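Local coordinates for protein WlaRA, TDP-fucose-3,4-ketoisomerase (Campylobacter jejuni subsp. jejuni 81116, PDB 5TPV) that belongs to the cupin superfamily, folding as a beta-barrel of the WxcM-like family, and holds thymidine-5'-diphosphate in a pocket on that scaffold, at residues I45-N51 / M92-Y98; L52-F58 / G86-M92. All blocks are in the same frame, centred on the assembly; numbering follows the deposited sequence.

Interaction 1 (I45-N51 / M92-Y98); sequences IRGDHAN and MIWKQMY. With TYD (thymidine-5'-diphosphate), chain E.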
ATOM      1  N   ILE B  45     -13.892 -14.763   5.810  1.00 34.20           N
ATOM      2  CA  ILE B  45     -14.314 -14.410   4.464  1.00 39.10           C
ATOM      3  C   ILE B  45     -14.434 -12.892   4.309  1.00 44.31           C
ATOM      4  O   ILE B  45     -15.005 -12.230   5.173  1.00 41.87           O
ATOM      5  CB  ILE B  45     -15.707 -15.002   4.207  1.00 48.66           C
ATOM      6  CG1 ILE B  45     -15.605 -16.520   4.107  1.00 48.81           C
ATOM      7  CG2 ILE B  45     -16.319 -14.494   2.904  1.00 44.02           C
ATOM      8  CD1 ILE B  45     -16.958 -17.187   4.203  1.00 56.35           C
ATOM      9  N   ARG B  46     -13.896 -12.320   3.229  1.00 35.86           N
ATOM     10  CA  ARG B  46     -14.063 -10.880   3.021  1.00 38.38           C
ATOM     11  C   ARG B  46     -14.743 -10.670   1.697  1.00 31.03           C
ATOM     12  O   ARG B  46     -14.918 -11.580   0.887  1.00 34.82           O
ATOM     13  CB  ARG B  46     -12.738 -10.102   3.006  1.00 38.47           C
ATOM     14  CG  ARG B  46     -11.714 -10.385   4.114  1.00 38.41           C
ATOM     15  CD  ARG B  46     -12.020  -9.742   5.435  1.00 36.41           C
ATOM     16  NE  ARG B  46     -12.360  -8.316   5.367  1.00 33.38           N
ATOM     17  CZ  ARG B  46     -12.254  -7.468   6.386  1.00 29.27           C
ATOM     18  NH1 ARG B  46     -12.627  -6.216   6.206  1.00 33.74           N
ATOM     19  NH2 ARG B  46     -11.834  -7.835   7.587  1.00 34.42           N
ATOM     20  N   GLY B  47     -15.125  -9.430   1.497  1.00 33.54           N
ATOM     21  CA  GLY B  47     -15.845  -9.011   0.319  1.00 33.84           C
ATOM     22  C   GLY B  47     -17.340  -9.226   0.481  1.00 35.21           C
ATOM     23  O   GLY B  47     -17.953  -8.689   1.400  1.00 33.44           O
ATOM     24  N   ASP B  48     -17.930  -9.946  -0.467  1.00 33.64           N
ATOM     25  CA  ASP B  48     -19.387 -10.014  -0.610  1.00 36.56           C
ATOM     26  C   ASP B  48     -20.023  -8.661  -0.978  1.00 38.77           C
ATOM     27  O   ASP B  48     -21.051  -8.214  -0.432  1.00 41.15           O
ATOM     28  CB  ASP B  48     -20.014 -10.656   0.642  1.00 38.88           C
ATOM     29  CG  ASP B  48     -19.650 -12.125   0.791  1.00 42.67           C
ATOM     30  OD1 ASP B  48     -19.806 -12.871  -0.198  1.00 58.41           O
ATOM     31  OD2 ASP B  48     -19.253 -12.533   1.914  1.00 54.32           O
ATOM     32  N   HIS B  49     -19.416  -7.994  -1.949  1.00 33.02           N
ATOM     33  CA  HIS B  49     -20.025  -6.787  -2.478  1.00 31.87           C
ATOM     34  C   HIS B  49     -19.359  -6.408  -3.788  1.00 29.36           C
ATOM     35  O   HIS B  49     -18.292  -6.886  -4.122  1.00 30.30           O
ATOM     36  CB  HIS B  49     -19.921  -5.638  -1.488  1.00 31.87           C
ATOM     37  CG  HIS B  49     -18.515  -5.353  -1.049  1.00 37.11           C
ATOM     38  ND1 HIS B  49     -17.651  -4.562  -1.778  1.00 41.95           N
ATOM     39  CD2 HIS B  49     -17.806  -5.786   0.025  1.00 36.46           C
ATOM     40  CE1 HIS B  49     -16.478  -4.500  -1.159  1.00 36.43           C
ATOM     41  NE2 HIS B  49     -16.550  -5.227  -0.052  1.00 36.81           N
ATOM     42  N   ALA B  50     -19.982  -5.480  -4.481  1.00 29.17           N
ATOM     43  CA  ALA B  50     -19.420  -4.853  -5.657  1.00 29.88           C
ATOM     44  C   ALA B  50     -19.406  -3.395  -5.396  1.00 28.81           C
ATOM     45  O   ALA B  50     -20.067  -2.876  -4.462  1.00 31.47           O
ATOM     46  CB  ALA B  50     -20.260  -5.178  -6.879  1.00 37.18           C
ATOM     47  N   ASN B  51     -18.589  -2.726  -6.197  1.00 30.88           N
ATOM     48  CA  ASN B  51     -18.373  -1.291  -6.029  1.00 29.37           C
ATOM     49  C   ASN B  51     -18.630  -0.590  -7.363  1.00 34.08           C
ATOM     50  O   ASN B  51     -18.126  -1.014  -8.451  1.00 35.48           O
ATOM     51  CB  ASN B  51     -16.959  -0.968  -5.488  1.00 32.61           C
ATOM     52  CG  ASN B  51     -16.679  -1.583  -4.112  1.00 36.86           C
ATOM     53  OD1 ASN B  51     -16.561  -2.812  -3.961  1.00 40.47           O
ATOM     54  ND2 ASN B  51     -16.559  -0.742  -3.114  1.00 30.03           N
ATOM     55  N   MET B  92     -17.590  -2.506 -10.642  1.00 40.17           N
ATOM     56  CA  MET B  92     -18.818  -3.312 -10.806  1.00 37.44           C
ATOM     57  C   MET B  92     -18.429  -4.731 -11.105  1.00 38.98           C
ATOM     58  O   MET B  92     -18.904  -5.395 -12.053  1.00 36.28           O
ATOM     59  CB  MET B  92     -19.765  -2.717 -11.880  1.00 39.64           C
ATOM     60  CG  MET B  92     -20.624  -1.602 -11.334  1.00 42.72           C
ATOM     61  SD  MET B  92     -21.633  -2.188  -9.930  1.00 44.68           S
ATOM     62  CE  MET B  92     -23.050  -2.902 -10.757  1.00 55.80           C
ATOM     63  N   ILE B  93     -17.521  -5.220 -10.279  1.00 40.07           N
ATOM     64  CA  ILE B  93     -17.314  -6.629 -10.262  1.00 34.00           C
ATOM     65  C   ILE B  93     -17.473  -7.081  -8.832  1.00 35.33           C
ATOM     66  O   ILE B  93     -16.886  -6.487  -7.928  1.00 33.96           O
ATOM     67  CB  ILE B  93     -15.947  -6.943 -10.862  1.00 34.59           C
ATOM     68  CG1 ILE B  93     -15.894  -6.430 -12.305  1.00 38.80           C
ATOM     69  CG2 ILE B  93     -15.666  -8.437 -10.740  1.00 35.89           C
ATOM     70  CD1 ILE B  93     -14.779  -6.987 -13.171  1.00 39.06           C
ATOM     71  N   TRP B  94     -18.308  -8.092  -8.644  1.00 36.80           N
ATOM     72  CA  TRP B  94     -18.570  -8.630  -7.309  1.00 36.00           C
ATOM     73  C   TRP B  94     -17.395  -9.545  -6.954  1.00 36.39           C
ATOM     74  O   TRP B  94     -16.839 -10.264  -7.806  1.00 35.01           O
ATOM     75  CB  TRP B  94     -19.827  -9.463  -7.333  1.00 36.02           C
ATOM     76  CG  TRP B  94     -20.244 -10.096  -6.054  1.00 35.28           C
ATOM     77  CD1 TRP B  94     -19.804 -11.268  -5.521  1.00 35.85           C
ATOM     78  CD2 TRP B  94     -21.252  -9.614  -5.172  1.00 35.70           C
ATOM     79  NE1 TRP B  94     -20.497 -11.559  -4.359  1.00 33.25           N
ATOM     80  CE2 TRP B  94     -21.371 -10.542  -4.117  1.00 33.37           C
ATOM     81  CE3 TRP B  94     -22.078  -8.492  -5.185  1.00 33.89           C
ATOM     82  CZ2 TRP B  94     -22.263 -10.375  -3.068  1.00 44.03           C
ATOM     83  CZ3 TRP B  94     -22.989  -8.340  -4.132  1.00 40.12           C
ATOM     84  CH2 TRP B  94     -23.066  -9.263  -3.097  1.00 40.58           C
ATOM     85  N   LYS B  95     -17.053  -9.534  -5.676  1.00 31.54           N
ATOM     86  CA  LYS B  95     -15.940 -10.350  -5.210  1.00 35.39           C
ATOM     87  C   LYS B  95     -16.160 -10.876  -3.809  1.00 28.99           C
ATOM     88  O   LYS B  95     -16.829 -10.251  -2.996  1.00 30.59           O
ATOM     89  CB  LYS B  95     -14.624  -9.554  -5.323  1.00 34.53           C
ATOM     90  CG  LYS B  95     -14.176  -8.759  -4.114  1.00 30.01           C
ATOM     91  CD  LYS B  95     -14.966  -7.517  -3.852  1.00 33.38           C
ATOM     92  CE  LYS B  95     -14.944  -6.541  -5.003  1.00 34.76           C
ATOM     93  NZ  LYS B  95     -15.738  -5.379  -4.574  1.00 35.61           N
ATOM     94  N   GLN B  96     -15.584 -12.033  -3.579  1.00 31.00           N
ATOM     95  CA  GLN B  96     -15.468 -12.642  -2.286  1.00 40.06           C
ATOM     96  C   GLN B  96     -14.078 -13.301  -2.097  1.00 39.33           C
ATOM     97  O   GLN B  96     -13.535 -13.924  -3.001  1.00 37.00           O
ATOM     98  CB  GLN B  96     -16.624 -13.644  -2.159  1.00 40.53           C
ATOM     99  CG  GLN B  96     -16.673 -14.366  -0.831  1.00 48.34           C
ATOM    100  CD  GLN B  96     -17.677 -15.518  -0.850  1.00 57.86           C
ATOM    101  OE1 GLN B  96     -17.556 -16.444  -1.651  1.00 53.34           O
ATOM    102  NE2 GLN B  96     -18.667 -15.468   0.047  1.00 44.29           N
ATOM    103  N   MET B  97     -13.482 -13.143  -0.919  1.00 35.93           N
ATOM    104  CA  MET B  97     -12.181 -13.728  -0.611  1.00 36.47           C
ATOM    105  C   MET B  97     -12.195 -14.618   0.581  1.00 32.39           C
ATOM    106  O   MET B  97     -12.861 -14.309   1.550  1.00 32.16           O
ATOM    107  CB  MET B  97     -11.202 -12.639  -0.329  1.00 36.57           C
ATOM    108  CG  MET B  97     -11.262 -11.743  -1.536  1.00 50.25           C
ATOM    109  SD  MET B  97     -10.396 -10.229  -1.273  1.00 59.45           S
ATOM    110  CE  MET B  97     -11.918  -9.345  -0.834  1.00 56.01           C
ATOM    111  N   TYR B  98     -11.451 -15.710   0.476  1.00 31.85           N
ATOM    112  CA  TYR B  98     -11.566 -16.778   1.423  1.00 34.85           C
ATOM    113  C   TYR B  98     -10.296 -17.622   1.301  1.00 36.29           C
ATOM    114  O   TYR B  98      -9.384 -17.314   0.521  1.00 33.96           O
ATOM    115  CB  TYR B  98     -12.835 -17.573   1.115  1.00 39.05           C
ATOM    116  CG  TYR B  98     -12.891 -18.027  -0.299  1.00 39.48           C
ATOM    117  CD1 TYR B  98     -12.430 -19.278  -0.666  1.00 42.93           C
ATOM    118  CD2 TYR B  98     -13.381 -17.199  -1.280  1.00 41.33           C
ATOM    119  CE1 TYR B  98     -12.448 -19.698  -1.994  1.00 42.60           C
ATOM    120  CE2 TYR B  98     -13.419 -17.609  -2.607  1.00 42.40           C
ATOM    121  CZ  TYR B  98     -12.969 -18.860  -2.963  1.00 44.05           C
ATOM    122  OH  TYR B  98     -12.984 -19.213  -4.302  1.00 40.99           O
TER
HETATM  123  PA  TYD E 201     -15.995  -3.827   3.491  1.00 35.99           P
HETATM  124  O1A TYD E 201     -17.483  -3.648   3.679  1.00 38.67           O
HETATM  125  O2A TYD E 201     -15.352  -3.461   2.175  1.00 39.31           O
HETATM  126  O3A TYD E 201     -15.627  -5.358   3.825  1.00 32.16           O
HETATM  127  PB  TYD E 201     -14.424  -6.097   3.050  1.00 35.58           P
HETATM  128  O1B TYD E 201     -14.534  -7.535   3.495  1.00 35.74           O
HETATM  129  O2B TYD E 201     -14.737  -5.870   1.590  1.00 33.09           O
HETATM  130  O3B TYD E 201     -13.185  -5.386   3.539  1.00 37.25           O
HETATM  131  O5' TYD E 201     -15.240  -3.021   4.662  1.00 36.29           O
HETATM  132  C5' TYD E 201     -15.256  -3.506   6.003  1.00 37.52           C
HETATM  133  C4' TYD E 201     -15.808  -2.429   6.928  1.00 34.81           C
HETATM  134  O4' TYD E 201     -14.790  -1.464   7.207  1.00 34.20           O
HETATM  135  C3' TYD E 201     -16.976  -1.697   6.286  1.00 34.64           C
HETATM  136  O3' TYD E 201     -18.151  -1.850   7.088  1.00 37.53           O
HETATM  137  C2' TYD E 201     -16.581  -0.234   6.214  1.00 31.65           C
HETATM  138  C1' TYD E 201     -15.185  -0.147   6.816  1.00 31.71           C
HETATM  139  N1  TYD E 201     -14.249   0.374   5.819  1.00 30.56           N
HETATM  140  C2  TYD E 201     -13.809   1.714   5.909  1.00 34.93           C
HETATM  141  O2  TYD E 201     -14.226   2.435   6.842  1.00 34.14           O
HETATM  142  N3  TYD E 201     -12.953   2.229   5.015  1.00 32.84           N
HETATM  143  C4  TYD E 201     -12.490   1.483   4.008  1.00 32.93           C
HETATM  144  O4  TYD E 201     -11.692   1.967   3.177  1.00 32.21           O
HETATM  145  C5  TYD E 201     -12.937   0.074   3.891  1.00 32.70           C
HETATM  146  C5M TYD E 201     -12.437  -0.799   2.768  1.00 33.79           C
HETATM  147  C6  TYD E 201     -13.823  -0.424   4.834  1.00 31.58           C
HETATM  148  O   HOH W   1     -16.417  -4.142  -7.341  1.00 29.23           O

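Interaction 2 (L52-F58 / G86-M92); sequences LNSEFIF and GLYIDKM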
ATOM      1  N   LEU B  52     -19.464   0.453  -7.266  1.00 31.90           N
ATOM      2  CA  LEU B  52     -19.956   1.204  -8.438  1.00 36.13           C
ATOM      3  C   LEU B  52     -18.875   1.999  -9.180  1.00 37.14           C
ATOM      4  O   LEU B  52     -18.836   2.007 -10.411  1.00 43.41           O
ATOM      5  CB  LEU B  52     -21.065   2.163  -8.016  1.00 36.92           C
ATOM      6  CG  LEU B  52     -22.444   1.572  -7.699  1.00 39.07           C
ATOM      7  CD1 LEU B  52     -23.246   2.598  -6.927  1.00 33.76           C
ATOM      8  CD2 LEU B  52     -23.160   1.184  -9.000  1.00 39.58           C
ATOM      9  N   ASN B  53     -17.968   2.605  -8.425  1.00 41.60           N
ATOM     10  CA  ASN B  53     -16.877   3.400  -9.005  1.00 42.91           C
ATOM     11  C   ASN B  53     -15.454   2.851  -8.951  1.00 38.80           C
ATOM     12  O   ASN B  53     -14.648   3.167  -9.821  1.00 41.97           O
ATOM     13  CB  ASN B  53     -16.920   4.771  -8.333  1.00 35.83           C
ATOM     14  CG  ASN B  53     -18.329   5.341  -8.334  1.00 37.65           C
ATOM     15  OD1 ASN B  53     -19.002   5.266  -9.367  1.00 38.15           O
ATOM     16  ND2 ASN B  53     -18.771   5.914  -7.214  1.00 38.53           N
ATOM     17  N   SER B  54     -15.097   2.134  -7.892  1.00 37.36           N
ATOM     18  CA  SER B  54     -13.701   1.856  -7.591  1.00 32.96           C
ATOM     19  C   SER B  54     -13.242   0.695  -8.456  1.00 32.54           C
ATOM     20  O   SER B  54     -13.939  -0.313  -8.646  1.00 30.99           O
ATOM     21  CB  SER B  54     -13.515   1.463  -6.125  1.00 30.16           C
ATOM     22  OG  SER B  54     -13.952   2.465  -5.217  1.00 31.71           O
ATOM     23  N   GLU B  55     -12.010   0.855  -8.905  1.00 31.59           N
ATOM     24  CA  GLU B  55     -11.180  -0.232  -9.354  1.00 31.61           C
ATOM     25  C   GLU B  55     -10.167  -0.621  -8.245  1.00 28.94           C
ATOM     26  O   GLU B  55      -9.901   0.143  -7.309  1.00 29.64           O
ATOM     27  CB  GLU B  55     -10.456   0.251 -10.611  1.00 37.10           C
ATOM     28  CG  GLU B  55     -11.343   0.504 -11.806  1.00 43.18           C
ATOM     29  CD  GLU B  55     -10.611   1.275 -12.894  1.00 48.66           C
ATOM     30  OE1 GLU B  55      -9.678   0.720 -13.549  1.00 46.41           O
ATOM     31  OE2 GLU B  55     -10.982   2.452 -13.073  1.00 42.27           O
ATOM     32  N   PHE B  56      -9.614  -1.814  -8.376  1.00 28.41           N
ATOM     33  CA  PHE B  56      -8.829  -2.458  -7.321  1.00 29.58           C
ATOM     34  C   PHE B  56      -7.652  -3.181  -7.943  1.00 29.55           C
ATOM     35  O   PHE B  56      -7.784  -3.701  -9.042  1.00 29.42           O
ATOM     36  CB  PHE B  56      -9.627  -3.470  -6.520  1.00 26.90           C
ATOM     37  CG  PHE B  56     -10.721  -2.840  -5.751  1.00 31.01           C
ATOM     38  CD1 PHE B  56     -10.444  -2.142  -4.598  1.00 26.57           C
ATOM     39  CD2 PHE B  56     -12.040  -2.916  -6.192  1.00 38.40           C
ATOM     40  CE1 PHE B  56     -11.425  -1.466  -3.893  1.00 26.12           C
ATOM     41  CE2 PHE B  56     -13.050  -2.257  -5.481  1.00 29.72           C
ATOM     42  CZ  PHE B  56     -12.743  -1.522  -4.360  1.00 30.34           C
ATOM     43  N   ILE B  57      -6.509  -3.160  -7.250  1.00 28.74           N
ATOM     44  CA  ILE B  57      -5.533  -4.266  -7.338  1.00 26.28           C
ATOM     45  C   ILE B  57      -5.317  -4.971  -5.986  1.00 25.34           C
ATOM     46  O   ILE B  57      -5.081  -4.339  -4.980  1.00 29.36           O
ATOM     47  CB  ILE B  57      -4.197  -3.706  -7.828  1.00 28.27           C
ATOM     48  CG1 ILE B  57      -4.334  -3.218  -9.248  1.00 29.89           C
ATOM     49  CG2 ILE B  57      -3.103  -4.768  -7.898  1.00 30.45           C
ATOM     50  CD1 ILE B  57      -3.155  -2.399  -9.695  1.00 31.38           C
ATOM     51  N   PHE B  58      -5.380  -6.287  -5.995  1.00 27.43           N
ATOM     52  CA  PHE B  58      -5.285  -7.135  -4.819  1.00 30.12           C
ATOM     53  C   PHE B  58      -3.918  -7.842  -4.908  1.00 30.14           C
ATOM     54  O   PHE B  58      -3.573  -8.421  -5.940  1.00 29.64           O
ATOM     55  CB  PHE B  58      -6.381  -8.240  -4.825  1.00 32.12           C
ATOM     56  CG  PHE B  58      -7.787  -7.716  -4.801  1.00 33.62           C
ATOM     57  CD1 PHE B  58      -8.374  -7.354  -3.616  1.00 36.02           C
ATOM     58  CD2 PHE B  58      -8.515  -7.553  -5.976  1.00 33.88           C
ATOM     59  CE1 PHE B  58      -9.656  -6.812  -3.588  1.00 40.03           C
ATOM     60  CE2 PHE B  58      -9.791  -7.025  -5.959  1.00 34.70           C
ATOM     61  CZ  PHE B  58     -10.369  -6.661  -4.761  1.00 32.88           C
ATOM     62  N   GLY B  86      -0.405  -9.342  -8.917  1.00 33.05           N
ATOM     63  CA  GLY B  86      -1.667  -8.934  -8.352  1.00 40.13           C
ATOM     64  C   GLY B  86      -2.784  -9.087  -9.353  1.00 42.05           C
ATOM     65  O   GLY B  86      -2.581  -9.227 -10.567  1.00 44.24           O
ATOM     66  N   LEU B  87      -3.982  -9.018  -8.805  1.00 39.08           N
ATOM     67  CA  LEU B  87      -5.207  -9.078  -9.577  1.00 32.27           C
ATOM     68  C   LEU B  87      -5.802  -7.715  -9.662  1.00 28.91           C
ATOM     69  O   LEU B  87      -6.218  -7.156  -8.628  1.00 33.21           O
ATOM     70  CB  LEU B  87      -6.205 -10.004  -8.884  1.00 38.81           C
ATOM     71  CG  LEU B  87      -7.620 -10.009  -9.493  1.00 37.05           C
ATOM     72  CD1 LEU B  87      -7.567 -10.523 -10.924  1.00 38.93           C
ATOM     73  CD2 LEU B  87      -8.486 -10.924  -8.643  1.00 39.17           C
ATOM     74  N   TYR B  88      -5.760  -7.154 -10.867  1.00 29.94           N
ATOM     75  CA  TYR B  88      -6.562  -5.985 -11.244  1.00 27.40           C
ATOM     76  C   TYR B  88      -8.008  -6.383 -11.593  1.00 33.41           C
ATOM     77  O   TYR B  88      -8.238  -7.313 -12.388  1.00 34.79           O
ATOM     78  CB  TYR B  88      -5.955  -5.323 -12.463  1.00 29.28           C
ATOM     79  CG  TYR B  88      -6.874  -4.275 -13.046  1.00 28.52           C
ATOM     80  CD1 TYR B  88      -6.923  -3.008 -12.512  1.00 30.17           C
ATOM     81  CD2 TYR B  88      -7.752  -4.586 -14.086  1.00 37.75           C
ATOM     82  CE1 TYR B  88      -7.823  -2.064 -12.963  1.00 33.38           C
ATOM     83  CE2 TYR B  88      -8.653  -3.643 -14.570  1.00 38.29           C
ATOM     84  CZ  TYR B  88      -8.673  -2.389 -14.026  1.00 41.05           C
ATOM     85  OH  TYR B  88      -9.569  -1.462 -14.505  1.00 35.81           O
ATOM     86  N   ILE B  89      -8.988  -5.702 -11.019  1.00 31.88           N
ATOM     87  CA  ILE B  89     -10.355  -5.839 -11.483  1.00 34.49           C
ATOM     88  C   ILE B  89     -10.925  -4.482 -11.730  1.00 32.55           C
ATOM     89  O   ILE B  89     -10.644  -3.538 -11.019  1.00 30.33           O
ATOM     90  CB  ILE B  89     -11.307  -6.566 -10.529  1.00 34.87           C
ATOM     91  CG1 ILE B  89     -11.661  -5.725  -9.277  1.00 35.28           C
ATOM     92  CG2 ILE B  89     -10.743  -7.915 -10.182  1.00 35.65           C
ATOM     93  CD1 ILE B  89     -12.703  -6.384  -8.361  1.00 32.89           C
ATOM     94  N   ASP B  90     -11.797  -4.417 -12.724  1.00 33.55           N
ATOM     95  CA  ASP B  90     -12.467  -3.140 -13.060  1.00 36.77           C
ATOM     96  C   ASP B  90     -13.645  -2.927 -12.108  1.00 31.57           C
ATOM     97  O   ASP B  90     -13.991  -3.816 -11.318  1.00 31.42           O
ATOM     98  CB  ASP B  90     -12.994  -3.254 -14.493  1.00 43.18           C
ATOM     99  CG  ASP B  90     -13.067  -1.921 -15.234  1.00 47.21           C
ATOM    100  OD1 ASP B  90     -12.894  -2.016 -16.481  1.00 43.77           O
ATOM    101  OD2 ASP B  90     -13.282  -0.848 -14.603  1.00 35.72           O
ATOM    102  N   LYS B  91     -14.275  -1.774 -12.188  1.00 35.42           N
ATOM    103  CA  LYS B  91     -15.448  -1.521 -11.334  1.00 37.33           C
ATOM    104  C   LYS B  91     -16.673  -2.424 -11.600  1.00 31.46           C
ATOM    105  O   LYS B  91     -16.760  -3.124 -12.611  1.00 30.58           O
ATOM    106  CB  LYS B  91     -15.840  -0.063 -11.419  1.00 33.13           C
ATOM    107  CG  LYS B  91     -16.109   0.466 -12.800  1.00 39.95           C
ATOM    108  CD  LYS B  91     -16.669   1.880 -12.707  1.00 45.18           C
ATOM    109  CE  LYS B  91     -16.240   2.714 -13.888  1.00 51.47           C
ATOM    110  NZ  LYS B  91     -16.885   4.060 -13.916  1.00 55.44           N
ATOM    111  N   MET B  92     -17.590  -2.506 -10.642  1.00 40.17           N
ATOM    112  CA  MET B  92     -18.818  -3.312 -10.806  1.00 37.44           C
ATOM    113  C   MET B  92     -18.429  -4.731 -11.105  1.00 38.98           C
ATOM    114  O   MET B  92     -18.904  -5.395 -12.053  1.00 36.28           O
ATOM    115  CB  MET B  92     -19.765  -2.717 -11.880  1.00 39.64           C
ATOM    116  CG  MET B  92     -20.624  -1.602 -11.334  1.00 42.72           C
ATOM    117  SD  MET B  92     -21.633  -2.188  -9.930  1.00 44.68           S
ATOM    118  CE  MET B  92     -23.050  -2.902 -10.757  1.00 55.80           C
TER
HETATM  119  O   HOH W   2     -18.857   5.045 -12.347  1.00 51.20           O
HETATM  120  O   HOH W   3     -14.299  -3.114  -8.628  1.00 32.99           O

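Interaction 1 (I45-N51 / M92-Y98)
Arg46 and Met97 form a textbook antiparallel hydrogen-bonded pair, each using both of its backbone polar atoms: Arg46 N gives to Met97 O and Met97 N to Arg46 O, both at 2.8 Å. One residue further the ladder departs from regularity. Gly47 takes backbone angles (phi 86°, psi -126°) suited to a residue without a side chain, and Asp48 and His49 together face Lys95, making a G1 beta bulge. Asp48 N reaches Lys95 O in the carbonyl plane, at 2.8 Å. His49 O is gripped twice, weakly by Lys95 N and more firmly by Lys95 NZ at 3.0 Å, which comes from above the carbonyl plane. The lysine chain is bent at chi2 and chi3, folding its amine back over the partner strand. A water accepts from Lys95 NZ and from Asn51 N and donates to Ile93 O, while Asn51 O takes Met92 N at 2.7 Å. Behind the bulge, one face of the Trp94 indole lies against the Asp48-His49 peptide, with His49 N over the ring centre.

One backbone N-H and two side chains turn to the ligand. Gly47 N points almost straight at TYD O1B (2.8 Å, 178°), Arg46 NE joins it on the same oxygen, and Arg46 NH1 takes O3B. His49 NE2 donates to O2B, its ring also held weakly at ND1 by Asn51 OD1; Asn51 ND2 is satisfied by Glu118. Arg46 NH2 binds Ser16 of the second subunit, whose Lys14 also bonds the diphosphate. A bulged cupin strand thus lines a thymidine-5'-diphosphate pocket at the subunit interface, with backbone N-H, guanidinium and imidazole converging on the terminal phosphate.

Interaction 2 (L52-F58 / G86-M92)
An antiparallel beta ladder at the middle of the larger cupin sheet pairs Phe58 with Leu87, Ile57 with Tyr88 and Phe56 with Ile89. Phe58 and Leu87 exchange two backbone bonds, Phe58 N to Leu87 O at 2.9 Å and Leu87 N to Phe58 O at 3.0 Å. At Phe56 and Ile89 the ladder slackens: Ile89 N still gives to Phe56 O, but the return bond is weak. On one face, Phe56, Phe58, Leu87 and Ile89 turn their side chains toward the barrel interior, where Ile67 and Ile69 of the opposing sheet meet them. Ile89 CD1 lies in the plane of the Phe58 ring, at its edge, 3.8 Å from Phe58 CE2. Ile89 CG1 sits between backbone N and carbonyl carbon (chi1 72°), which carries CD1 to both phenylalanine rings.

Such a face is the apolar filling of the jelly-roll-like cupin barrel; the other is more mixed. There Ile57 CG1 meets the edge of the Tyr88 ring, and Tyr88 OH donates to Glu55 OE1 in a bond modelled as very short, its exact length therefore doubtful. OE1 lies in the ring plane, with the carboxylate turned 84° against the ring. Asp90 OD2 lies 4.1 Å from Glu55 OE1, a like-charged neighbour that may raise the affinity of either carboxylate for a proton; OD2 also accepts from Lys91 N, and OD1 binds Asn2. Past the strand ends, two waters bridge the segments. One donates to Ser54 O and Asp90 O, another joins Asn53 OD1 to Lys91 NZ, and Lys91 CD rests 3.2 Å from Leu52 O.

Overall arrangement
The two contacts are antiparallel strand pairings, one in each cupin sheet: strand 46-51 is followed in the chain, after a short connection, by strand 56-62, and strand 85-89 likewise by 94-98, with Met92 common to both contacts. Interaction 1, in the smaller sheet beside the ligand and the second subunit, is polar and irregular, yet largely buried. Interaction 2, in the larger sheet and nearer the chain's centre, is only partly buried: regular and apolar inside, with exposed, water-bridged groups at its loop end and a Tyr-Glu pair on its other face. They meet across the barrel where Lys95 CE packs on Ile89 CD1 and Met97 SD on the Phe58 ring, so the site-bearing strand pair rests on the hydrophobic interior.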